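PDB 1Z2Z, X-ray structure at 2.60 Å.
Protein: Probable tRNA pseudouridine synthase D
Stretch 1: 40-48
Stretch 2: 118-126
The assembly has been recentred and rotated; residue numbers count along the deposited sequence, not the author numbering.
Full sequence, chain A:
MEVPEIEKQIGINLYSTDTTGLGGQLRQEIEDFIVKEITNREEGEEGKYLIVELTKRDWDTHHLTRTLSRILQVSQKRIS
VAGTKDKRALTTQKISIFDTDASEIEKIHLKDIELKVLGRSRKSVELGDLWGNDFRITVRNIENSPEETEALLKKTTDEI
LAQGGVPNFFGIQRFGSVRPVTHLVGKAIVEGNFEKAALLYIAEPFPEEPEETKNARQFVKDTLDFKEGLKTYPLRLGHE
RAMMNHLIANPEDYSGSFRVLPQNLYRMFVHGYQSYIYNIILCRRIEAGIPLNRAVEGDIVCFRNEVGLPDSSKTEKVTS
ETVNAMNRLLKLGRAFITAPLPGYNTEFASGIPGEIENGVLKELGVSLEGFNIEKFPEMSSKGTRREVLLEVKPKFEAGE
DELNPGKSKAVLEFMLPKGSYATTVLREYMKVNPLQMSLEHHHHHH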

# COMPACT_ATOMS: atom_id res chain seq x y z
N ASN A 40 -12.20 -6.50 15.29
CA ASN A 40 -12.07 -5.62 16.46
C ASN A 40 -13.45 -5.37 17.03
O ASN A 40 -13.59 -4.68 18.02
CB ASN A 40 -11.38 -4.29 16.13
CG ASN A 40 -12.19 -3.41 15.19
OD1 ASN A 40 -13.41 -3.31 15.29
ND2 ASN A 40 -11.49 -2.75 14.28
N ARG A 41 -14.48 -5.94 16.43
CA ARG A 41 -15.83 -5.72 16.95
C ARG A 41 -16.53 -6.99 17.44
O ARG A 41 -16.13 -8.11 17.10
CB ARG A 41 -16.68 -5.04 15.89
CG ARG A 41 -16.54 -5.67 14.54
CD ARG A 41 -17.88 -5.86 13.93
NE ARG A 41 -18.43 -4.60 13.47
CZ ARG A 41 -19.73 -4.40 13.26
NH1 ARG A 41 -20.14 -3.21 12.82
NH2 ARG A 41 -20.60 -5.36 13.52
N GLU A 42 -17.56 -6.81 18.24
CA GLU A 42 -18.34 -7.91 18.79
C GLU A 42 -19.81 -7.76 18.37
O GLU A 42 -20.29 -6.64 18.19
CB GLU A 42 -18.21 -7.89 20.30
CG GLU A 42 -19.05 -8.90 21.04
CD GLU A 42 -18.55 -10.32 20.90
OE1 GLU A 42 -18.85 -11.14 21.80
OE2 GLU A 42 -17.87 -10.61 19.89
N GLU A 43 -20.52 -8.88 18.20
CA GLU A 43 -21.93 -8.84 17.81
C GLU A 43 -22.79 -9.47 18.88
O GLU A 43 -22.29 -10.16 19.78
CB GLU A 43 -22.15 -9.62 16.53
CG GLU A 43 -20.93 -9.74 15.67
CD GLU A 43 -20.48 -8.40 15.16
OE1 GLU A 43 -21.34 -7.50 15.04
OE2 GLU A 43 -19.28 -8.25 14.87
N GLY A 44 -24.09 -9.26 18.78
CA GLY A 44 -24.98 -9.83 19.77
C GLY A 44 -25.94 -10.83 19.16
O GLY A 44 -25.58 -11.60 18.26
N GLU A 45 -27.17 -10.82 19.65
CA GLU A 45 -28.20 -11.72 19.17
C GLU A 45 -29.35 -10.94 18.55
O GLU A 45 -30.30 -11.53 18.05
CB GLU A 45 -28.70 -12.60 20.33
CG GLU A 45 -27.61 -13.48 20.96
CD GLU A 45 -27.02 -14.50 19.99
OE1 GLU A 45 -27.26 -14.35 18.77
OE2 GLU A 45 -26.31 -15.43 20.43
N GLU A 46 -29.26 -9.61 18.58
CA GLU A 46 -30.31 -8.75 18.03
C GLU A 46 -29.77 -7.72 17.05
O GLU A 46 -28.57 -7.48 17.00
CB GLU A 46 -31.07 -8.06 19.17
CG GLU A 46 -32.08 -8.98 19.83
CD GLU A 46 -32.22 -8.75 21.33
OE1 GLU A 46 -31.38 -9.26 22.11
OE2 GLU A 46 -33.18 -8.04 21.72
N GLY A 47 -30.66 -7.11 16.27
CA GLY A 47 -30.24 -6.12 15.29
C GLY A 47 -30.75 -6.48 13.91
O GLY A 47 -30.98 -7.65 13.63
N LYS A 48 -30.91 -5.50 13.03
CA LYS A 48 -31.41 -5.77 11.68
C LYS A 48 -30.29 -6.12 10.71
O LYS A 48 -30.49 -6.11 9.51
CB LYS A 48 -32.20 -4.57 11.16
CG LYS A 48 -31.35 -3.31 10.91
CD LYS A 48 -32.17 -2.02 11.01
CE LYS A 48 -31.30 -0.77 10.88
NZ LYS A 48 -30.92 -0.41 9.48
N LEU A 118 -22.25 -15.40 12.56
CA LEU A 118 -21.50 -15.01 13.74
C LEU A 118 -22.53 -14.42 14.71
O LEU A 118 -22.44 -14.63 15.91
CB LEU A 118 -20.38 -14.01 13.39
CG LEU A 118 -19.22 -14.55 12.52
CD1 LEU A 118 -18.32 -13.42 12.09
CD2 LEU A 118 -18.43 -15.61 13.27
N GLY A 119 -23.53 -13.72 14.18
CA GLY A 119 -24.54 -13.17 15.07
C GLY A 119 -25.27 -12.03 14.43
O GLY A 119 -25.39 -11.99 13.20
N ARG A 120 -25.78 -11.09 15.23
CA ARG A 120 -26.49 -9.95 14.66
C ARG A 120 -26.03 -8.65 15.32
O ARG A 120 -25.35 -8.67 16.33
CB ARG A 120 -28.01 -10.12 14.81
CG ARG A 120 -28.60 -11.38 14.12
CD ARG A 120 -30.14 -11.42 14.15
NE ARG A 120 -30.71 -10.35 13.35
CZ ARG A 120 -30.84 -10.39 12.03
NH1 ARG A 120 -31.35 -9.36 11.37
NH2 ARG A 120 -30.48 -11.47 11.36
N SER A 121 -26.40 -7.53 14.72
CA SER A 121 -26.03 -6.23 15.26
C SER A 121 -26.84 -5.11 14.61
O SER A 121 -27.24 -5.20 13.44
CB SER A 121 -24.54 -5.95 15.04
OG SER A 121 -24.30 -4.55 15.14
N ARG A 122 -27.06 -4.05 15.37
CA ARG A 122 -27.82 -2.91 14.87
C ARG A 122 -26.91 -2.12 13.94
O ARG A 122 -27.37 -1.25 13.21
CB ARG A 122 -28.26 -2.02 16.04
CG ARG A 122 -28.92 -2.77 17.19
CD ARG A 122 -29.28 -1.85 18.34
NE ARG A 122 -29.62 -2.58 19.56
CZ ARG A 122 -30.63 -3.44 19.69
NH1 ARG A 122 -31.43 -3.69 18.66
NH2 ARG A 122 -30.83 -4.06 20.85
N LYS A 123 -25.62 -2.45 13.96
CA LYS A 123 -24.65 -1.75 13.12
C LYS A 123 -24.07 -2.62 12.02
O LYS A 123 -23.75 -3.79 12.22
CB LYS A 123 -23.51 -1.18 13.99
CG LYS A 123 -22.62 -2.22 14.67
CD LYS A 123 -22.05 -1.74 16.01
CE LYS A 123 -20.98 -0.65 15.88
NZ LYS A 123 -19.67 -1.13 15.31
N SER A 124 -23.97 -2.03 10.84
CA SER A 124 -23.42 -2.71 9.68
C SER A 124 -21.93 -2.74 9.85
O SER A 124 -21.38 -2.03 10.70
CB SER A 124 -23.73 -1.92 8.44
OG SER A 124 -23.08 -0.67 8.54
N VAL A 125 -21.27 -3.53 9.02
CA VAL A 125 -19.82 -3.68 9.04
C VAL A 125 -19.18 -2.68 8.08
O VAL A 125 -19.20 -2.87 6.87
CB VAL A 125 -19.44 -5.13 8.68
CG1 VAL A 125 -17.95 -5.26 8.57
CG2 VAL A 125 -19.95 -6.07 9.76
N GLU A 126 -18.61 -1.60 8.61
CA GLU A 126 -18.01 -0.59 7.74
C GLU A 126 -16.50 -0.78 7.47
O GLU A 126 -15.80 -1.45 8.22
CB GLU A 126 -18.26 0.79 8.35
CG GLU A 126 -19.73 1.16 8.52
CD GLU A 126 -20.46 1.33 7.19
OE1 GLU A 126 -19.93 2.01 6.29
OE2 GLU A 126 -21.58 0.79 7.04

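The polar core of the contact begins with the backbone pairing of G44 with R120. G44 N donates to R120 O at 2.8 Å with an N-H...O angle of 148°, and R120 N returns a bond to G44 O at 3.1 Å and 172°. This reciprocal pattern, with G44 CA and R120 CA 5.3 Å apart, defines a single antiparallel bridge; stretch 1 is otherwise irregular and forms this one bridge with the strand of stretch 2.

R120 also reaches back with its side chain. R120 NE and R120 NH1 both donate to G47 O, at 2.7 Å (140°) and 2.9 Å (133°), so one carbonyl accepts a fork from the guanidinium and lies at its edge, near its plane. A nearby approach is different in kind: E46 O sits 3.1 Å from S121 N, but the angle is too poor for a hydrogen bond.

Around R41 the charges are mixed. Within stretch 1, R41 NH2 forms a salt bridge with E43 OE1 at 2.7 Å, its hydrogen bond weak at 126°. Across the contact, R41 NH1 comes within 3.3 Å of K123 NZ, a meeting of two donors of like charge, and within 2.7 Å of S124 O. V125 CA lies over one face of the guanidinium, 3.8 Å from R41 NH1.

Packing completes the contact, which buries 705 Å² in all. The CA-to-CB bond of E43 points toward stretch 2, with E43 CB 3.3 Å from R120 O; farther out, E43 OE1 lies 3.6 Å from S121 CB. G47 CA lies 3.6 Å from S121 C, and an ideal CB there would fall 2.2 Å from that same S121 C. At G119 an ideal CB would stand 2.7 Å from G44 O. Both residues also have backbone angles that by themselves call for glycine, whereas G44 has room for a CB.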